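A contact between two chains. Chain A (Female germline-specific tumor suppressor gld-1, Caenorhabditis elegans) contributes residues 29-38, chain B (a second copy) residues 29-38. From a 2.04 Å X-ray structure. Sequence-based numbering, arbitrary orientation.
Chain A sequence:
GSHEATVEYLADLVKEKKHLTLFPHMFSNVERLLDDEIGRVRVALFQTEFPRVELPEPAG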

ATOM      1  N   ASN A  29       8.383   3.184   2.709  1.00 22.85           N
ATOM      2  CA  ASN A  29       7.095   2.736   3.226  1.00 26.19           C
ATOM      3  C   ASN A  29       6.082   2.470   2.120  1.00 29.82           C
ATOM      4  O   ASN A  29       5.320   1.504   2.182  1.00 28.56           O
ATOM      5  CB  ASN A  29       6.545   3.723   4.257  1.00 24.61           C
ATOM      6  CG  ASN A  29       7.315   3.662   5.560  1.00 33.64           C
ATOM      7  OD1 ASN A  29       7.310   2.639   6.243  1.00 34.44           O
ATOM      8  ND2 ASN A  29       8.008   4.738   5.889  1.00 33.99           N
ATOM      9  N   VAL A  30       6.079   3.331   1.111  1.00 23.90           N
ATOM     10  CA  VAL A  30       5.244   3.107  -0.055  1.00 25.34           C
ATOM     11  C   VAL A  30       5.580   1.758  -0.697  1.00 25.62           C
ATOM     12  O   VAL A  30       4.683   0.984  -1.048  1.00 29.00           O
ATOM     13  CB  VAL A  30       5.385   4.246  -1.087  1.00 30.32           C
ATOM     14  CG1 VAL A  30       4.891   3.795  -2.441  1.00 28.50           C
ATOM     15  CG2 VAL A  30       4.624   5.477  -0.619  1.00 29.81           C
ATOM     16  N   GLU A  31       6.868   1.462  -0.832  1.00 24.54           N
ATOM     17  CA  GLU A  31       7.272   0.195  -1.446  1.00 26.81           C
ATOM     18  C   GLU A  31       6.760  -1.012  -0.652  1.00 26.18           C
ATOM     19  O   GLU A  31       6.281  -1.984  -1.235  1.00 27.40           O
ATOM     20  CB  GLU A  31       8.793   0.118  -1.616  1.00 28.93           C
ATOM     21  CG  GLU A  31       9.289  -1.226  -2.159  1.00 31.88           C
ATOM     22  CD  GLU A  31       8.956  -1.432  -3.628  1.00 37.50           C
ATOM     23  OE1 GLU A  31       8.748  -0.429  -4.350  1.00 34.88           O
ATOM     24  OE2 GLU A  31       8.915  -2.602  -4.062  1.00 45.80           O
ATOM     25  N   ARG A  32       6.865  -0.948   0.673  1.00 27.06           N
ATOM     26  CA  ARG A  32       6.373  -2.026   1.534  1.00 28.50           C
ATOM     27  C   ARG A  32       4.853  -2.194   1.430  1.00 27.49           C
ATOM     28  O   ARG A  32       4.352  -3.315   1.313  1.00 27.36           O
ATOM     29  CB  ARG A  32       6.768  -1.773   2.994  1.00 26.90           C
ATOM     30  CG  ARG A  32       6.278  -2.828   3.966  1.00 30.90           C
ATOM     31  CD  ARG A  32       6.846  -2.567   5.348  1.00 37.53           C
ATOM     32  NE  ARG A  32       6.658  -1.169   5.719  1.00 38.90           N
ATOM     33  CZ  ARG A  32       5.533  -0.679   6.222  1.00 37.81           C
ATOM     34  NH1 ARG A  32       4.498  -1.481   6.435  1.00 41.22           N
ATOM     35  NH2 ARG A  32       5.443   0.611   6.521  1.00 34.16           N
ATOM     36  N   LEU A  33       4.122  -1.080   1.494  1.00 24.92           N
ATOM     37  CA  LEU A  33       2.664  -1.112   1.402  1.00 26.16           C
ATOM     38  C   LEU A  33       2.228  -1.714   0.067  1.00 26.11           C
ATOM     39  O   LEU A  33       1.288  -2.505  -0.001  1.00 26.95           O
ATOM     40  CB  LEU A  33       2.081   0.296   1.579  1.00 25.82           C
ATOM     41  CG  LEU A  33       2.304   0.928   2.962  1.00 26.23           C
ATOM     42  CD1 LEU A  33       1.897   2.404   2.997  1.00 23.68           C
ATOM     43  CD2 LEU A  33       1.570   0.122   4.034  1.00 26.79           C
ATOM     44  N   LEU A  34       2.939  -1.342  -0.988  1.00 20.31           N
ATOM     45  CA  LEU A  34       2.635  -1.805  -2.330  1.00 22.41           C
ATOM     46  C   LEU A  34       2.933  -3.296  -2.483  1.00 20.60           C
ATOM     47  O   LEU A  34       2.132  -4.026  -3.052  1.00 25.88           O
ATOM     48  CB  LEU A  34       3.411  -0.981  -3.370  1.00 25.29           C
ATOM     49  CG  LEU A  34       3.309  -1.433  -4.834  1.00 23.77           C
ATOM     50  CD1 LEU A  34       1.850  -1.490  -5.311  1.00 23.39           C
ATOM     51  CD2 LEU A  34       4.141  -0.509  -5.735  1.00 26.40           C
ATOM     52  N   ASP A  35       4.080  -3.743  -1.981  1.00 21.63           N
ATOM     53  CA  ASP A  35       4.397  -5.185  -1.963  1.00 31.71           C
ATOM     54  C   ASP A  35       3.367  -5.992  -1.162  1.00 28.42           C
ATOM     55  O   ASP A  35       2.968  -7.084  -1.573  1.00 27.42           O
ATOM     56  CB  ASP A  35       5.798  -5.443  -1.389  1.00 28.26           C
ATOM     57  CG  ASP A  35       6.900  -5.073  -2.353  1.00 37.52           C
ATOM     58  OD1 ASP A  35       6.600  -4.942  -3.556  1.00 33.98           O
ATOM     59  OD2 ASP A  35       8.062  -4.918  -1.912  1.00 36.00           O
ATOM     60  N   ASP A  36       2.952  -5.460  -0.014  1.00 26.18           N
ATOM     61  CA  ASP A  36       1.920  -6.105   0.800  1.00 26.23           C
ATOM     62  C   ASP A  36       0.640  -6.279  -0.022  1.00 26.17           C
ATOM     63  O   ASP A  36      -0.003  -7.321   0.037  1.00 24.99           O
ATOM     64  CB  ASP A  36       1.568  -5.269   2.034  1.00 23.72           C
ATOM     65  CG  ASP A  36       2.656  -5.266   3.106  1.00 37.11           C
ATOM     66  OD1 ASP A  36       3.631  -6.036   3.006  1.00 34.59           O
ATOM     67  OD2 ASP A  36       2.516  -4.473   4.070  1.00 36.92           O
ATOM     68  N   GLU A  37       0.255  -5.240  -0.760  1.00 25.00           N
ATOM     69  CA  GLU A  37      -1.005  -5.258  -1.522  1.00 24.05           C
ATOM     70  C   GLU A  37      -0.917  -6.230  -2.705  1.00 23.40           C
ATOM     71  O   GLU A  37      -1.872  -6.931  -3.022  1.00 24.75           O
ATOM     72  CB  GLU A  37      -1.383  -3.839  -1.999  1.00 22.55           C
ATOM     73  CG  GLU A  37      -2.692  -3.736  -2.784  1.00 23.75           C
ATOM     74  CD  GLU A  37      -3.936  -3.987  -1.922  1.00 33.85           C
ATOM     75  OE1 GLU A  37      -3.805  -4.468  -0.772  1.00 34.67           O
ATOM     76  OE2 GLU A  37      -5.054  -3.694  -2.396  1.00 29.73           O
ATOM     77  N   ILE A  38       0.239  -6.269  -3.350  1.00 26.37           N
ATOM     78  CA  ILE A  38       0.463  -7.204  -4.446  1.00 31.69           C
ATOM     79  C   ILE A  38       0.324  -8.638  -3.935  1.00 27.31           C
ATOM     80  O   ILE A  38      -0.347  -9.463  -4.557  1.00 23.44           O
ATOM     81  CB  ILE A  38       1.837  -6.966  -5.101  1.00 29.91           C
ATOM     82  CG1 ILE A  38       1.812  -5.637  -5.868  1.00 31.31           C
ATOM     83  CG2 ILE A  38       2.218  -8.138  -6.021  1.00 31.70           C
ATOM     84  CD1 ILE A  38       3.152  -5.232  -6.471  1.00 26.81           C
TER
ATOM     85  N   ASN B  29      -2.935   4.107  -7.422  1.00 29.31           N
ATOM     86  CA  ASN B  29      -3.252   3.037  -6.477  1.00 30.08           C
ATOM     87  C   ASN B  29      -2.386   3.134  -5.215  1.00 37.64           C
ATOM     88  O   ASN B  29      -2.871   2.996  -4.089  1.00 30.39           O
ATOM     89  CB  ASN B  29      -3.113   1.670  -7.134  1.00 28.69           C
ATOM     90  CG  ASN B  29      -4.244   1.374  -8.092  1.00 41.44           C
ATOM     91  OD1 ASN B  29      -5.404   1.324  -7.694  1.00 40.02           O
ATOM     92  ND2 ASN B  29      -3.913   1.184  -9.365  1.00 46.10           N
ATOM     93  N   VAL B  30      -1.099   3.380  -5.424  1.00 30.24           N
ATOM     94  CA  VAL B  30      -0.161   3.573  -4.335  1.00 31.20           C
ATOM     95  C   VAL B  30      -0.610   4.704  -3.409  1.00 32.31           C
ATOM     96  O   VAL B  30      -0.506   4.590  -2.191  1.00 29.44           O
ATOM     97  CB  VAL B  30       1.261   3.837  -4.880  1.00 35.66           C
ATOM     98  CG1 VAL B  30       1.967   4.885  -4.062  1.00 48.58           C
ATOM     99  CG2 VAL B  30       2.061   2.544  -4.914  1.00 34.44           C
ATOM    100  N   GLU B  31      -1.122   5.783  -3.988  1.00 26.95           N
ATOM    101  CA  GLU B  31      -1.557   6.930  -3.197  1.00 33.52           C
ATOM    102  C   GLU B  31      -2.754   6.591  -2.311  1.00 31.07           C
ATOM    103  O   GLU B  31      -2.863   7.086  -1.202  1.00 31.40           O
ATOM    104  CB  GLU B  31      -1.891   8.112  -4.096  1.00 42.47           C
ATOM    105  CG  GLU B  31      -0.675   8.813  -4.650  1.00 61.83           C
ATOM    106  CD  GLU B  31      -1.020  10.138  -5.276  1.00 75.50           C
ATOM    107  OE1 GLU B  31      -2.042  10.207  -5.995  1.00 80.60           O
ATOM    108  OE2 GLU B  31      -0.271  11.109  -5.045  1.00 82.99           O
ATOM    109  N   ARG B  32      -3.650   5.752  -2.813  1.00 29.41           N
ATOM    110  CA  ARG B  32      -4.798   5.299  -2.029  1.00 30.31           C
ATOM    111  C   ARG B  32      -4.360   4.417  -0.857  1.00 28.07           C
ATOM    112  O   ARG B  32      -4.871   4.561   0.253  1.00 25.68           O
ATOM    113  CB  ARG B  32      -5.794   4.550  -2.921  1.00 36.53           C
ATOM    114  CG  ARG B  32      -7.063   4.085  -2.209  1.00 43.42           C
ATOM    115  CD  ARG B  32      -7.931   3.278  -3.152  1.00 50.06           C
ATOM    116  NE  ARG B  32      -7.093   2.433  -3.995  1.00 59.73           N
ATOM    117  CZ  ARG B  32      -6.622   1.244  -3.633  1.00 52.27           C
ATOM    118  NH1 ARG B  32      -6.923   0.735  -2.441  1.00 48.31           N
ATOM    119  NH2 ARG B  32      -5.850   0.564  -4.464  1.00 47.71           N
ATOM    120  N   LEU B  33      -3.432   3.498  -1.119  1.00 24.04           N
ATOM    121  CA  LEU B  33      -2.887   2.614  -0.088  1.00 25.00           C
ATOM    122  C   LEU B  33      -2.190   3.412   1.007  1.00 30.80           C
ATOM    123  O   LEU B  33      -2.308   3.109   2.193  1.00 24.63           O
ATOM    124  CB  LEU B  33      -1.899   1.612  -0.693  1.00 28.48           C
ATOM    125  CG  LEU B  33      -2.432   0.581  -1.701  1.00 32.10           C
ATOM    126  CD1 LEU B  33      -1.271  -0.177  -2.349  1.00 31.65           C
ATOM    127  CD2 LEU B  33      -3.403  -0.389  -1.043  1.00 36.36           C
ATOM    128  N   LEU B  34      -1.450   4.431   0.590  1.00 25.09           N
ATOM    129  CA  LEU B  34      -0.783   5.327   1.515  1.00 30.36           C
ATOM    130  C   LEU B  34      -1.812   6.113   2.333  1.00 25.05           C
ATOM    131  O   LEU B  34      -1.660   6.266   3.537  1.00 31.58           O
ATOM    132  CB  LEU B  34       0.125   6.275   0.738  1.00 33.30           C
ATOM    133  CG  LEU B  34       1.052   7.183   1.534  1.00 34.03           C
ATOM    134  CD1 LEU B  34       1.902   6.371   2.495  1.00 28.17           C
ATOM    135  CD2 LEU B  34       1.924   7.959   0.565  1.00 39.14           C
ATOM    136  N   ASP B  35      -2.857   6.607   1.673  1.00 25.22           N
ATOM    137  CA  ASP B  35      -3.937   7.309   2.361  1.00 30.05           C
ATOM    138  C   ASP B  35      -4.610   6.426   3.399  1.00 28.15           C
ATOM    139  O   ASP B  35      -4.930   6.891   4.488  1.00 29.14           O
ATOM    140  CB  ASP B  35      -4.991   7.810   1.366  1.00 36.23           C
ATOM    141  CG  ASP B  35      -4.544   9.053   0.609  1.00 43.20           C
ATOM    142  OD1 ASP B  35      -3.553   9.688   1.027  1.00 42.63           O
ATOM    143  OD2 ASP B  35      -5.187   9.393  -0.405  1.00 44.79           O
ATOM    144  N   ASP B  36      -4.844   5.157   3.045  1.00 26.78           N
ATOM    145  CA  ASP B  36      -5.436   4.187   3.969  1.00 24.49           C
ATOM    146  C   ASP B  36      -4.521   3.954   5.169  1.00 30.23           C
ATOM    147  O   ASP B  36      -4.985   3.848   6.303  1.00 28.13           O
ATOM    148  CB  ASP B  36      -5.680   2.849   3.269  1.00 26.23           C
ATOM    149  CG  ASP B  36      -6.782   2.922   2.220  1.00 34.31           C
ATOM    150  OD1 ASP B  36      -7.584   3.888   2.233  1.00 39.23           O
ATOM    151  OD2 ASP B  36      -6.845   2.000   1.388  1.00 32.63           O
ATOM    152  N   GLU B  37      -3.220   3.864   4.917  1.00 23.35           N
ATOM    153  CA  GLU B  37      -2.272   3.614   6.001  1.00 25.20           C
ATOM    154  C   GLU B  37      -2.129   4.829   6.922  1.00 29.50           C
ATOM    155  O   GLU B  37      -2.006   4.677   8.139  1.00 27.02           O
ATOM    156  CB  GLU B  37      -0.905   3.190   5.459  1.00 22.72           C
ATOM    157  CG  GLU B  37       0.133   2.912   6.554  1.00 24.24           C
ATOM    158  CD  GLU B  37      -0.142   1.642   7.339  1.00 31.13           C
ATOM    159  OE1 GLU B  37      -1.250   1.079   7.208  1.00 28.43           O
ATOM    160  OE2 GLU B  37       0.761   1.201   8.085  1.00 32.01           O
ATOM    161  N   ILE B  38      -2.155   6.027   6.337  1.00 28.14           N
ATOM    162  CA  ILE B  38      -2.136   7.271   7.113  1.00 26.04           C
ATOM    163  C   ILE B  38      -3.383   7.350   7.994  1.00 29.95           C
ATOM    164  O   ILE B  38      -3.301   7.684   9.177  1.00 28.40           O
ATOM    165  CB  ILE B  38      -2.039   8.509   6.189  1.00 26.26           C
ATOM    166  CG1 ILE B  38      -0.649   8.591   5.557  1.00 30.20           C
ATOM    167  CG2 ILE B  38      -2.333   9.818   6.955  1.00 24.76           C
ATOM    168  CD1 ILE B  38      -0.516   9.700   4.548  1.00 29.30           C
TER
HETATM  169  O   HOH W   1       2.135  -1.297   7.955  1.00 44.95           O
HETATM  170  O   HOH W   2      -7.031  -1.930  -1.192  1.00 61.78           O

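The contact is the crossing of two copies of one helix. The helix axes come within 9.7 Å of each other, and their N-to-C directions differ by 102°. The two stretches together bury 459 Å². No direct hydrogen bond links them, so the centre is held by apolar packing.

A:Leu33 and B:Leu33 give up the most surface to the partner, 77 and 82 Å². Both point toward the other helix from CA to CB, and both share the m, t rotamer. Their CD1 methyls reach across to the partner helix. CD1 of A:Leu33 packs 4.0 Å from CD1 of B:Leu34 and 3.8 Å from CB of B:Glu37. On the other copy, CD1 of B:Leu33 is 4.5 Å from CD1 of A:Leu34 and 3.7 Å from CB of A:Glu37. The contacts are nearly matched in the two directions, as expected for an approximately twofold pair.

To one side of the crossing, the two valines meet. CG1 of A:Val30 lies 3.5 Å from CG1 of B:Val30, a tight van der Waals distance for two methyl groups. A:Val30 takes the t rotamer; B:Val30, with chi1 at 141°, sits between wells. Each valine also touches the leucine one turn further along the partner helix. CG2 of A:Val30 is 3.9 Å from CD2 of B:Leu34, and CD2 of A:Leu34 is 3.8 Å from CG2 of B:Val30. The backbones agree with this pairing: the CA atoms of A:Val30 and B:Leu34 are 6.6 Å apart, and those of A:Leu34 and B:Val30 are 6.4 Å apart.

The glutamates join the apolar centre to the polar edge. The CB of each meets a leucine methyl, while its carboxylate is hydrogen-bonded to water. Water 1 accepts from NH1 of A:Arg32 at 2.8 Å and donates to OE2 of B:Glu37 at 2.9 Å. Water 2 makes the matching bridge: it accepts from NH1 of B:Arg32 at 2.9 Å and donates to OE2 of A:Glu37 at 2.9 Å. Opposite charges are thus linked through water. No direct salt bridge forms: NH1 of B:Arg32 stays 4.8 Å from OE2 of A:Glu37, and NH1 of A:Arg32 stays 4.9 Å from OE2 of B:Glu37.

Each arginine is also tied to its own helix. NH2 of A:Arg32 donates to OD1 of A:Asn29 at 2.8 Å. The equivalent bond from NH2 of B:Arg32 to OD1 of B:Asn29 is weak, at 3.3 Å. In each copy the same guanidinium thus bonds to its own helix through NH2 and to the bridging water through NH1.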